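Aluminum resistance protein (PDB 3I16) probably cleaves carbon-sulfur bonds as a pyridoxal-5'-phosphate-dependent lyase of the methionine gamma-lyase family and may contribute to aluminum resistance. Local coordinates at residues V180-S185 with E197-I202; R184-G187 with R192-L195; S312-L317 with I420-I425; I346-G351 with A403-G408. One frame throughout, in Å; residues are numbered along the deposited sequence.

Contact 1. Residues V180-S185 with E197-I202; sequences VHIQRS and EDIKSI. With PLP (pyridoxal-5'-phosphate), chain J; EDO (1,2-ethanediol), chain N.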
loop_
_atom_site.group_PDB
_atom_site.type_symbol
_atom_site.label_atom_id
_atom_site.label_comp_id
_atom_site.label_asym_id
_atom_site.label_seq_id
_atom_site.Cartn_x
_atom_site.Cartn_y
_atom_site.Cartn_z
ATOM N N VAL B 180 -24.722 30.222 -6.652
ATOM C CA VAL B 180 -23.928 30.902 -7.679
ATOM C C VAL B 180 -22.598 30.151 -7.759
ATOM O O VAL B 180 -21.947 29.899 -6.734
ATOM C CB VAL B 180 -23.734 32.431 -7.400
ATOM C CG1 VAL B 180 -22.599 33.057 -8.264
ATOM C CG2 VAL B 180 -25.032 33.192 -7.658
ATOM N N HIS B 181 -22.252 29.743 -8.982
ATOM C CA HIS B 181 -21.032 29.040 -9.278
ATOM C C HIS B 181 -20.025 30.003 -9.916
ATOM O O HIS B 181 -20.318 30.658 -10.921
ATOM C CB HIS B 181 -21.321 27.851 -10.188
ATOM C CG HIS B 181 -20.122 27.351 -10.938
ATOM N ND1 HIS B 181 -19.915 27.635 -12.271
ATOM C CD2 HIS B 181 -19.066 26.605 -10.545
ATOM C CE1 HIS B 181 -18.777 27.094 -12.659
ATOM N NE2 HIS B 181 -18.258 26.444 -11.637
ATOM N N ILE B 182 -18.842 30.059 -9.322
ATOM C CA ILE B 182 -17.757 30.919 -9.747
ATOM C C ILE B 182 -16.510 30.089 -10.065
ATOM O O ILE B 182 -15.989 29.388 -9.208
ATOM C CB ILE B 182 -17.364 31.834 -8.578
ATOM C CG1 ILE B 182 -18.555 32.684 -8.107
ATOM C CG2 ILE B 182 -16.198 32.686 -8.943
ATOM C CD1 ILE B 182 -18.354 33.165 -6.660
ATOM N N GLN B 183 -16.020 30.178 -11.288
ATOM C CA GLN B 183 -14.822 29.438 -11.667
ATOM C C GLN B 183 -13.613 30.345 -11.540
ATOM O O GLN B 183 -13.555 31.370 -12.193
ATOM C CB GLN B 183 -14.960 28.954 -13.093
ATOM C CG GLN B 183 -13.860 28.002 -13.527
ATOM C CD GLN B 183 -14.168 27.426 -14.883
ATOM O OE1 GLN B 183 -15.167 26.703 -15.060
ATOM N NE2 GLN B 183 -13.323 27.752 -15.864
ATOM N N ARG B 184 -12.651 29.966 -10.701
ATOM C CA ARG B 184 -11.460 30.783 -10.491
ATOM C C ARG B 184 -10.515 30.753 -11.697
ATOM O O ARG B 184 -10.134 31.810 -12.231
ATOM C CB ARG B 184 -10.734 30.319 -9.235
ATOM C CG ARG B 184 -9.528 31.133 -8.895
ATOM C CD ARG B 184 -8.980 30.754 -7.581
ATOM N NE ARG B 184 -7.820 31.567 -7.215
ATOM C CZ ARG B 184 -7.190 31.467 -6.049
ATOM N NH1 ARG B 184 -7.616 30.619 -5.120
ATOM N NH2 ARG B 184 -6.137 32.218 -5.803
ATOM N N SER B 185 -10.147 29.546 -12.118
ATOM C CA SER B 185 -9.231 29.337 -13.246
ATOM C C SER B 185 -9.971 29.517 -14.567
ATOM O O SER B 185 -11.182 29.321 -14.639
ATOM C CB SER B 185 -8.627 27.930 -13.160
ATOM O OG SER B 185 -7.718 27.684 -14.211
ATOM N N GLU B 197 -9.725 39.274 -5.053
ATOM C CA GLU B 197 -10.525 40.511 -4.977
ATOM C C GLU B 197 -11.731 40.475 -5.915
ATOM O O GLU B 197 -12.786 41.022 -5.582
ATOM C CB GLU B 197 -9.688 41.778 -5.235
ATOM C CG GLU B 197 -9.210 41.935 -6.681
ATOM C CD GLU B 197 -8.507 43.251 -6.961
ATOM O OE1 GLU B 197 -7.974 43.874 -6.020
ATOM O OE2 GLU B 197 -8.485 43.655 -8.151
ATOM N N ASP B 198 -11.575 39.846 -7.086
ATOM C CA ASP B 198 -12.687 39.698 -8.043
ATOM C C ASP B 198 -13.717 38.740 -7.458
ATOM O O ASP B 198 -14.910 38.928 -7.616
ATOM C CB ASP B 198 -12.219 39.129 -9.390
ATOM C CG ASP B 198 -11.142 39.998 -10.093
ATOM O OD1 ASP B 198 -11.271 41.227 -10.139
ATOM O OD2 ASP B 198 -10.170 39.420 -10.632
ATOM N N ILE B 199 -13.245 37.691 -6.792
ATOM C CA ILE B 199 -14.136 36.726 -6.176
ATOM C C ILE B 199 -14.919 37.404 -5.057
ATOM O O ILE B 199 -16.131 37.221 -4.960
ATOM C CB ILE B 199 -13.382 35.482 -5.666
ATOM C CG1 ILE B 199 -12.869 34.677 -6.870
ATOM C CG2 ILE B 199 -14.318 34.625 -4.786
ATOM C CD1 ILE B 199 -11.851 33.566 -6.560
ATOM N N LYS B 200 -14.238 38.218 -4.248
ATOM C CA LYS B 200 -14.897 38.975 -3.198
ATOM C C LYS B 200 -15.980 39.885 -3.789
ATOM O O LYS B 200 -17.079 39.957 -3.265
ATOM C CB LYS B 200 -13.905 39.850 -2.423
ATOM C CG LYS B 200 -14.546 40.606 -1.234
ATOM C CD LYS B 200 -13.538 41.461 -0.496
ATOM C CE LYS B 200 -14.109 41.995 0.837
ATOM N NZ LYS B 200 -15.394 42.711 0.702
ATOM N N SER B 201 -15.676 40.582 -4.873
ATOM C CA SER B 201 -16.669 41.493 -5.445
ATOM C C SER B 201 -17.926 40.727 -5.888
ATOM O O SER B 201 -19.012 41.228 -5.724
ATOM C CB SER B 201 -16.080 42.336 -6.588
ATOM O OG SER B 201 -15.914 41.532 -7.731
ATOM N N ILE B 202 -17.779 39.508 -6.413
ATOM C CA ILE B 202 -18.940 38.691 -6.798
ATOM C C ILE B 202 -19.731 38.256 -5.551
ATOM O O ILE B 202 -20.961 38.409 -5.482
ATOM C CB ILE B 202 -18.545 37.433 -7.631
ATOM C CG1 ILE B 202 -17.930 37.826 -8.992
ATOM C CG2 ILE B 202 -19.758 36.532 -7.813
ATOM C CD1 ILE B 202 -17.243 36.642 -9.740
HETATM N N1 PLP J . -12.324 23.206 -13.031
HETATM C C2 PLP J . -11.246 23.804 -13.611
HETATM C C2A PLP J . -11.287 25.267 -13.930
HETATM C C3 PLP J . -10.120 23.029 -13.885
HETATM O O3 PLP J . -9.028 23.634 -14.457
HETATM C C4 PLP J . -10.102 21.660 -13.581
HETATM C C5 PLP J . -11.214 21.064 -12.995
HETATM C C6 PLP J . -12.307 21.859 -12.716
HETATM C C5A PLP J . -11.273 19.600 -12.601
HETATM O O4P PLP J . -10.758 18.765 -13.585
HETATM P P PLP J . -10.457 17.168 -13.406
HETATM O O1P PLP J . -9.648 16.811 -12.167
HETATM O O2P PLP J . -9.598 16.869 -14.611
HETATM O O3P PLP J . -11.782 16.421 -13.378
HETATM C C1 EDO N . -9.900 38.817 -14.012
HETATM O O1 EDO N . -9.887 39.761 -15.084
HETATM C C2 EDO N . -8.605 38.963 -13.230
HETATM O O2 EDO N . -8.515 40.261 -12.640
#
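Ile182 lays its CG1-CD1 arm alongside Ile202 of the helix, the two side chains pointing opposite ways. The end of the arm, CD1, comes within 3.8 Å of Ile202 CG2, and CG1 lies against the same methyl. The other branch of Ile182, CG2, lies between Ile202 CD1 and Ile199 CG1, 4.4 Å from the latter. With CG1 beside the backbone N (chi1 -59°) and CG2 anti to it, both branches of Ile182 touch Ile202. Just past the end of the strand, Arg184 crosses Ile199 at about a right angle, and its CG and CD both touch Ile199 CD1, CG at 4.1 Å. Its guanidinium group is held elsewhere, by Ser331, Asn219 and a salt bridge to Glu229. Strand 177-183, helix 196-209 and strand 214-218 form a beta-alpha-beta unit of the large sheet characteristic of fold-type I PLP enzymes, and the isoleucines seal this helix against the sheet. The alternation of the strand sends Gln183 the other way, into the cofactor pocket. Its CD lies 3.7 Å from the methyl carbon C2A of PLP, which Ser185 CB also approaches. The Gln183 amide is fixed from both ends: NE2 gives a hydrogen bond of 2.9 Å to Ser185 O, which lies in the amide plane, while OE1 is bonded to Tyr126 N. Near the start of the helix, Asp198 OD2 accepts a hydrogen bond of 2.7 Å from O2 of a 1,2-ethanediol molecule, probably from the crystallisation liquor, and another from Leu195 N.

Contact 2. Residues R184-G187 with R192-L195; sequences RSTG and RALL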
loop_
_atom_site.group_PDB
_atom_site.type_symbol
_atom_site.label_atom_id
_atom_site.label_comp_id
_atom_site.label_asym_id
_atom_site.label_seq_id
_atom_site.Cartn_x
_atom_site.Cartn_y
_atom_site.Cartn_z
ATOM N N ARG B 184 -12.651 29.966 -10.701
ATOM C CA ARG B 184 -11.460 30.783 -10.491
ATOM C C ARG B 184 -10.515 30.753 -11.697
ATOM O O ARG B 184 -10.134 31.810 -12.231
ATOM C CB ARG B 184 -10.734 30.319 -9.235
ATOM C CG ARG B 184 -9.528 31.133 -8.895
ATOM C CD ARG B 184 -8.980 30.754 -7.581
ATOM N NE ARG B 184 -7.820 31.567 -7.215
ATOM C CZ ARG B 184 -7.190 31.467 -6.049
ATOM N NH1 ARG B 184 -7.616 30.619 -5.120
ATOM N NH2 ARG B 184 -6.137 32.218 -5.803
ATOM N N SER B 185 -10.147 29.546 -12.118
ATOM C CA SER B 185 -9.231 29.337 -13.246
ATOM C C SER B 185 -9.971 29.517 -14.567
ATOM O O SER B 185 -11.182 29.321 -14.639
ATOM C CB SER B 185 -8.627 27.930 -13.160
ATOM O OG SER B 185 -7.718 27.684 -14.211
ATOM N N THR B 186 -9.250 29.857 -15.629
ATOM C CA THR B 186 -9.904 30.109 -16.910
ATOM C C THR B 186 -10.276 28.882 -17.718
ATOM O O THR B 186 -11.104 28.985 -18.619
ATOM C CB THR B 186 -9.026 30.987 -17.817
ATOM O OG1 THR B 186 -7.834 30.268 -18.150
ATOM C CG2 THR B 186 -8.662 32.287 -17.100
ATOM N N GLY B 187 -9.679 27.727 -17.443
ATOM C CA GLY B 187 -9.962 26.548 -18.268
ATOM C C GLY B 187 -9.379 26.760 -19.660
ATOM O O GLY B 187 -8.330 27.412 -19.803
ATOM N N ARG B 192 -7.699 36.184 -18.124
ATOM C CA ARG B 192 -7.016 36.005 -16.854
ATOM C C ARG B 192 -7.892 35.288 -15.850
ATOM O O ARG B 192 -9.106 35.415 -15.892
ATOM C CB ARG B 192 -6.618 37.362 -16.301
ATOM C CG ARG B 192 -5.605 38.078 -17.195
ATOM C CD ARG B 192 -5.320 39.459 -16.654
ATOM N NE ARG B 192 -4.751 39.378 -15.311
ATOM C CZ ARG B 192 -4.701 40.376 -14.434
ATOM N NH1 ARG B 192 -5.198 41.578 -14.738
ATOM N NH2 ARG B 192 -4.162 40.174 -13.236
ATOM N N ALA B 193 -7.270 34.526 -14.959
ATOM C CA ALA B 193 -7.966 33.847 -13.865
ATOM C C ALA B 193 -8.480 34.911 -12.914
ATOM O O ALA B 193 -7.854 35.974 -12.794
ATOM C CB ALA B 193 -7.007 32.935 -13.113
ATOM N N LEU B 194 -9.582 34.627 -12.208
ATOM C CA LEU B 194 -10.136 35.588 -11.238
ATOM C C LEU B 194 -9.281 35.711 -10.002
ATOM O O LEU B 194 -8.946 34.721 -9.370
ATOM C CB LEU B 194 -11.545 35.225 -10.759
ATOM C CG LEU B 194 -12.725 35.318 -11.702
ATOM C CD1 LEU B 194 -13.971 35.319 -10.833
ATOM C CD2 LEU B 194 -12.691 36.560 -12.539
ATOM N N LEU B 195 -8.962 36.945 -9.638
ATOM C CA LEU B 195 -8.202 37.204 -8.450
ATOM C C LEU B 195 -9.137 37.072 -7.232
ATOM O O LEU B 195 -10.358 37.119 -7.360
ATOM C CB LEU B 195 -7.618 38.601 -8.506
ATOM C CG LEU B 195 -6.666 38.939 -9.672
ATOM C CD1 LEU B 195 -6.346 40.427 -9.689
ATOM C CD2 LEU B 195 -5.394 38.135 -9.611
#
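Thr186 pushes its methyl group against the peptide that joins Arg192 to Ala193. From CB the side chain divides: CG2, anti to the carbonyl carbon and beside the backbone N, reaches Arg192 C at 3.3 Å and lies almost as close to Arg192 O and Ala193 N, while OG1, set between the backbone N and the carbonyl carbon (chi1 65°), turns back to its own segment and makes a weak hydrogen bond to Gly187 O. The methyl thus rests on a polar peptide group, and the approach of Thr186 CG2 to Ala193 CB is longer, at 4.4 Å. Next to it, the two segments are joined by one backbone hydrogen bond, from Leu194 N to Arg184 O, 2.9 Å long with an N-H...O angle of 153°; the donor lies in the carbonyl plane. Ala193 CB packs 3.4 Å from Arg184 O. Arg184 CG passes 3.7 Å from Leu194 O, and that oxygen shares Ser331 OG with Arg184 NE as a hydrogen-bond partner. Ser185 directs its CB away from residues 192-195, and its OG is bonded to Asp332. Both segments belong to the connection between strand 177-183 and helix 196-209, with Leu195 at the N-cap position just before that helix. A single in-plane main-chain bond therefore fixes the neck of this connection, while Ser331 OG ties the Leu194 carbonyl and the Arg184 side chain together; beside these polar links, the methyls of Thr186 and Ala193 lie against peptide groups and add apolar contact without further bonds.

Contact 3. Residues S312-L317 with I420-I425; sequences SRIMEL and IALSRI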
loop_
_atom_site.group_PDB
_atom_site.type_symbol
_atom_site.label_atom_id
_atom_site.label_comp_id
_atom_site.label_asym_id
_atom_site.label_seq_id
_atom_site.Cartn_x
_atom_site.Cartn_y
_atom_site.Cartn_z
ATOM N N SER B 312 5.823 32.302 -19.893
ATOM C CA SER B 312 5.228 33.523 -20.433
ATOM C C SER B 312 6.267 34.427 -21.109
ATOM O O SER B 312 6.122 34.825 -22.295
ATOM C CB SER B 312 4.533 34.299 -19.312
ATOM O OG SER B 312 3.980 35.527 -19.754
ATOM N N ARG B 313 7.318 34.767 -20.369
ATOM C CA ARG B 313 8.294 35.708 -20.903
ATOM C C ARG B 313 9.148 35.104 -22.030
ATOM O O ARG B 313 9.354 35.752 -23.030
ATOM C CB ARG B 313 9.172 36.277 -19.786
ATOM C CG ARG B 313 10.118 37.388 -20.228
ATOM C CD ARG B 313 9.393 38.518 -20.956
ATOM N NE ARG B 313 10.260 39.672 -21.084
ATOM C CZ ARG B 313 9.937 40.827 -21.650
ATOM N NH1 ARG B 313 8.726 41.037 -22.160
ATOM N NH2 ARG B 313 10.850 41.798 -21.684
ATOM N N ILE B 314 9.632 33.872 -21.880
ATOM C CA ILE B 314 10.462 33.278 -22.943
ATOM C C ILE B 314 9.683 33.119 -24.272
ATOM O O ILE B 314 10.230 33.388 -25.357
ATOM C CB ILE B 314 11.143 31.949 -22.505
ATOM C CG1 ILE B 314 12.388 31.657 -23.360
ATOM C CG2 ILE B 314 10.171 30.771 -22.539
ATOM C CD1 ILE B 314 13.180 30.406 -22.878
HETATM N N MSE B 315 8.404 32.755 -24.192
HETATM C CA MSE B 315 7.578 32.572 -25.414
HETATM C C MSE B 315 7.231 33.918 -26.020
HETATM O O MSE B 315 7.205 34.081 -27.267
HETATM C CB MSE B 315 6.304 31.759 -25.088
HETATM C CG MSE B 315 6.571 30.379 -24.531
HETATM SE SE MSE B 315 7.567 29.270 -25.728
HETATM C CE MSE B 315 6.204 29.020 -27.027
ATOM N N GLU B 316 6.980 34.905 -25.154
ATOM C CA GLU B 316 6.710 36.271 -25.632
ATOM C C GLU B 316 7.927 36.796 -26.406
ATOM O O GLU B 316 7.790 37.338 -27.522
ATOM C CB GLU B 316 6.398 37.224 -24.458
ATOM C CG GLU B 316 6.017 38.601 -24.888
ATOM C CD GLU B 316 5.924 39.617 -23.756
ATOM O OE1 GLU B 316 6.185 39.304 -22.563
ATOM O OE2 GLU B 316 5.595 40.764 -24.100
ATOM N N LEU B 317 9.116 36.638 -25.816
ATOM C CA LEU B 317 10.366 37.079 -26.464
ATOM C C LEU B 317 10.594 36.335 -27.772
ATOM O O LEU B 317 11.045 36.943 -28.759
ATOM C CB LEU B 317 11.572 36.917 -25.535
ATOM C CG LEU B 317 11.618 37.887 -24.331
ATOM C CD1 LEU B 317 12.747 37.562 -23.378
ATOM C CD2 LEU B 317 11.759 39.292 -24.820
ATOM N N ILE B 420 13.484 22.471 -23.872
ATOM C CA ILE B 420 13.381 21.330 -24.769
ATOM C C ILE B 420 12.266 21.600 -25.785
ATOM O O ILE B 420 12.505 21.549 -26.989
ATOM C CB ILE B 420 13.105 19.987 -23.976
ATOM C CG1 ILE B 420 14.336 19.588 -23.152
ATOM C CG2 ILE B 420 12.745 18.833 -24.941
ATOM C CD1 ILE B 420 14.092 18.484 -22.113
ATOM N N ALA B 421 11.088 21.977 -25.283
ATOM C CA ALA B 421 9.925 22.224 -26.127
ATOM C C ALA B 421 10.139 23.395 -27.094
ATOM O O ALA B 421 9.916 23.270 -28.303
ATOM C CB ALA B 421 8.673 22.452 -25.251
ATOM N N LEU B 422 10.612 24.522 -26.582
ATOM C CA LEU B 422 10.861 25.662 -27.446
ATOM C C LEU B 422 11.907 25.365 -28.491
ATOM O O LEU B 422 11.806 25.856 -29.634
ATOM C CB LEU B 422 11.249 26.916 -26.630
ATOM C CG LEU B 422 11.475 28.211 -27.420
ATOM C CD1 LEU B 422 10.243 28.619 -28.188
ATOM C CD2 LEU B 422 11.917 29.361 -26.470
ATOM N N SER B 423 12.926 24.585 -28.139
ATOM C CA SER B 423 13.989 24.263 -29.107
ATOM C C SER B 423 13.451 23.472 -30.312
ATOM O O SER B 423 14.045 23.524 -31.391
ATOM C CB SER B 423 15.161 23.536 -28.447
ATOM O OG SER B 423 15.832 24.396 -27.507
ATOM N N ARG B 424 12.360 22.737 -30.131
ATOM C CA ARG B 424 11.733 22.056 -31.282
ATOM C C ARG B 424 11.126 23.036 -32.270
ATOM O O ARG B 424 11.041 22.718 -33.446
ATOM C CB ARG B 424 10.617 21.113 -30.874
ATOM C CG ARG B 424 11.053 19.875 -30.171
ATOM C CD ARG B 424 9.835 19.126 -29.650
ATOM N NE ARG B 424 9.087 18.307 -30.613
ATOM C CZ ARG B 424 9.124 16.966 -30.689
ATOM N NH1 ARG B 424 9.909 16.236 -29.899
ATOM N NH2 ARG B 424 8.359 16.327 -31.571
ATOM N N ILE B 425 10.713 24.220 -31.820
ATOM C CA ILE B 425 10.063 25.178 -32.729
ATOM C C ILE B 425 10.870 26.447 -33.040
ATOM O O ILE B 425 10.545 27.161 -33.985
ATOM C CB ILE B 425 8.606 25.506 -32.239
ATOM C CG1 ILE B 425 8.567 26.361 -30.973
ATOM C CG2 ILE B 425 7.830 24.229 -31.937
ATOM C CD1 ILE B 425 7.146 26.510 -30.447
#
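Leu422 fits between Ile314 and the selenomethionine Met315, giving one methyl to each. Its CG stands anti to the backbone N (chi1 -177°), which carries the fork straight out toward the other helix; there CD1 meets Met315 SE at 3.7 Å and CD2 meets Ile314 CG1 at 3.9 Å. The CD1 methyl of Ile314 is equally near to Leu422 CD2, so the whole ethyl arm of the isoleucine is in contact, and the two side chains meet at a slant. Met315 reaches the site differently. The bond from its CA to CB does not head for the partner helix, but bends at both chi2 and chi3 fold the chain round until the selenium lies alongside Leu422, the two chains pointing opposite ways. The terminal CE continues to Ile425, whose CD1 lies 4.3 Å from Met315 CE, a looser touch. No polar atom takes part between the segments. On another side of the first helix, Arg313 NH1 makes a salt bridge of 3.1 Å to Glu316 OE1; the oxygen lies in the guanidinium plane, although the carboxylate is met from above its own plane. Leu317 CD2 sits over the centre of one guanidinium face, and NH2 pairs with Asp29. The two helical segments run nearly parallel, at 9°, with axes 11.7 Å apart, a wide spacing bridged by these long side chains. Around them, Val322 of strand 321-323 and the loop residues Phe320 and Phe339 pack on Met315, Ala421 turns to helix 342-354, and helix 17-54 takes up Leu317 and Ser423.

Contact 4. Residues I346-G351 with A403-G408; sequences IEFCKG and AYLQGG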
loop_
_atom_site.group_PDB
_atom_site.type_symbol
_atom_site.label_atom_id
_atom_site.label_comp_id
_atom_site.label_asym_id
_atom_site.label_seq_id
_atom_site.Cartn_x
_atom_site.Cartn_y
_atom_site.Cartn_z
ATOM N N ILE B 346 1.276 21.192 -31.709
ATOM C CA ILE B 346 1.444 19.768 -31.350
ATOM C C ILE B 346 2.927 19.467 -31.070
ATOM O O ILE B 346 3.254 18.733 -30.146
ATOM C CB ILE B 346 0.888 18.787 -32.424
ATOM C CG1 ILE B 346 -0.606 19.014 -32.699
ATOM C CG2 ILE B 346 1.060 17.328 -31.951
ATOM C CD1 ILE B 346 -1.526 18.624 -31.538
ATOM N N GLU B 347 3.807 20.045 -31.866
ATOM C CA GLU B 347 5.230 19.934 -31.636
ATOM C C GLU B 347 5.665 20.458 -30.259
ATOM O O GLU B 347 6.555 19.880 -29.618
ATOM C CB GLU B 347 5.990 20.687 -32.723
ATOM C CG GLU B 347 6.043 19.910 -34.001
ATOM C CD GLU B 347 6.814 18.620 -33.800
ATOM O OE1 GLU B 347 8.054 18.713 -33.634
ATOM O OE2 GLU B 347 6.170 17.532 -33.767
ATOM N N PHE B 348 5.048 21.543 -29.807
ATOM C CA PHE B 348 5.404 22.094 -28.505
ATOM C C PHE B 348 5.040 21.101 -27.411
ATOM O O PHE B 348 5.865 20.832 -26.515
ATOM C CB PHE B 348 4.709 23.440 -28.252
ATOM C CG PHE B 348 4.974 24.015 -26.894
ATOM C CD1 PHE B 348 6.142 24.698 -26.641
ATOM C CD2 PHE B 348 4.039 23.891 -25.875
ATOM C CE1 PHE B 348 6.369 25.251 -25.402
ATOM C CE2 PHE B 348 4.277 24.441 -24.623
ATOM C CZ PHE B 348 5.441 25.114 -24.404
ATOM N N CYS B 349 3.819 20.569 -27.490
ATOM C CA CYS B 349 3.324 19.623 -26.502
ATOM C C CYS B 349 4.168 18.358 -26.523
ATOM O O CYS B 349 4.365 17.737 -25.484
ATOM C CB CYS B 349 1.855 19.247 -26.741
ATOM S SG CYS B 349 0.652 20.543 -26.341
ATOM N N LYS B 350 4.638 17.971 -27.700
ATOM C CA LYS B 350 5.481 16.791 -27.817
ATOM C C LYS B 350 6.805 17.052 -27.112
ATOM O O LYS B 350 7.338 16.166 -26.446
ATOM C CB LYS B 350 5.676 16.383 -29.276
ATOM C CG LYS B 350 4.420 15.681 -29.896
ATOM C CD LYS B 350 4.636 15.340 -31.376
ATOM C CE LYS B 350 3.419 14.641 -32.000
ATOM N NZ LYS B 350 2.945 13.484 -31.203
ATOM N N GLY B 351 7.308 18.275 -27.256
ATOM C CA GLY B 351 8.514 18.706 -26.572
ATOM C C GLY B 351 8.374 18.572 -25.074
ATOM O O GLY B 351 9.273 18.056 -24.423
ATOM N N ALA B 403 -2.091 26.574 -26.431
ATOM C CA ALA B 403 -1.566 25.509 -25.579
ATOM C C ALA B 403 -1.658 26.032 -24.153
ATOM O O ALA B 403 -1.477 27.236 -23.921
ATOM C CB ALA B 403 -0.109 25.211 -25.949
ATOM N N TYR B 404 -1.950 25.144 -23.205
ATOM C CA TYR B 404 -2.041 25.495 -21.801
ATOM C C TYR B 404 -0.980 24.667 -21.080
ATOM O O TYR B 404 -1.016 23.444 -21.120
ATOM C CB TYR B 404 -3.453 25.216 -21.280
ATOM C CG TYR B 404 -4.510 25.954 -22.085
ATOM C CD1 TYR B 404 -5.039 27.154 -21.641
ATOM C CD2 TYR B 404 -4.962 25.454 -23.300
ATOM C CE1 TYR B 404 -6.002 27.838 -22.387
ATOM C CE2 TYR B 404 -5.901 26.131 -24.057
ATOM C CZ TYR B 404 -6.419 27.321 -23.593
ATOM O OH TYR B 404 -7.363 27.981 -24.324
ATOM N N LEU B 405 -0.026 25.352 -20.445
ATOM C CA LEU B 405 1.114 24.730 -19.800
ATOM C C LEU B 405 0.956 25.002 -18.325
ATOM O O LEU B 405 0.630 26.131 -17.932
ATOM C CB LEU B 405 2.392 25.385 -20.352
ATOM C CG LEU B 405 3.845 24.975 -20.083
ATOM C CD1 LEU B 405 4.248 25.071 -18.608
ATOM C CD2 LEU B 405 4.118 23.585 -20.653
ATOM N N GLN B 406 1.173 23.979 -17.505
ATOM C CA GLN B 406 1.109 24.129 -16.077
ATOM C C GLN B 406 1.895 23.021 -15.405
ATOM O O GLN B 406 2.075 21.938 -15.975
ATOM C CB GLN B 406 -0.340 24.070 -15.553
ATOM C CG GLN B 406 -1.086 22.783 -15.851
ATOM C CD GLN B 406 -1.632 22.724 -17.249
ATOM O OE1 GLN B 406 -2.274 23.679 -17.711
ATOM N NE2 GLN B 406 -1.422 21.584 -17.934
ATOM N N GLY B 407 2.339 23.308 -14.188
ATOM C CA GLY B 407 3.019 22.324 -13.389
ATOM C C GLY B 407 4.513 22.443 -13.434
ATOM O O GLY B 407 5.065 23.207 -14.209
ATOM N N GLY B 408 5.149 21.644 -12.581
ATOM C CA GLY B 408 6.589 21.632 -12.424
ATOM C C GLY B 408 6.865 21.395 -10.960
ATOM O O GLY B 408 6.744 22.318 -10.152
#
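Residues 346-351 form a turn and a half of helix, while 403-406 run as an extended strand before two glycines with positive phi; no backbone hydrogen bond joins the segments, and side chains alone make the contact. Phe348 and Leu405 meet at about a right angle, Phe348 CE2 lying 4.1 Å from Leu405 CD2. The ring is carried toward the strand because its CG stands anti to the backbone N (chi1 177°). The neighbouring Phe348 CD2 is 4.4 Å from Ala403 CB, so Phe348 spans two residues that alternation along the strand places on one face. Both methyls approach the ring obliquely. Tyr404, between them, points away, and its hydroxyl is bonded to Gly189 O. Helix 342-354 packs on the antiparallel sheet of the C-terminal part of the chain: Cys349 rests on Ala393 and Ile377 of neighbouring strands, and the Phe348 ring also meets that of Phe339. With no polar group between helix and strand, the contact depends on dispersion and on the exclusion of water, and the distances indicate relaxed, rather loose packing of aromatic and aliphatic carbon.

From the N terminus, the chain first closes two loops from the same stretch: contact 2 closes a short loop after strand 177-183, lying inside the longer one that contact 1, which shares Arg184 and Ser185 with it, closes to helix 196-209. They touch through Leu194, which packs on Ile182 and Ile202. Much later, contact 3 closes a loop of 102 residues between helices 287-318 and 411-425, and contact 4 is nested inside it. The Arg424-Glu347 salt bridge connects these two. Contacts 1 and 2 serve the large cofactor-binding sheet; contact 3 joins two helices of the C-terminal part and contact 4 a helix to its antiparallel sheet. Tyr404 against Gly187 links the halves.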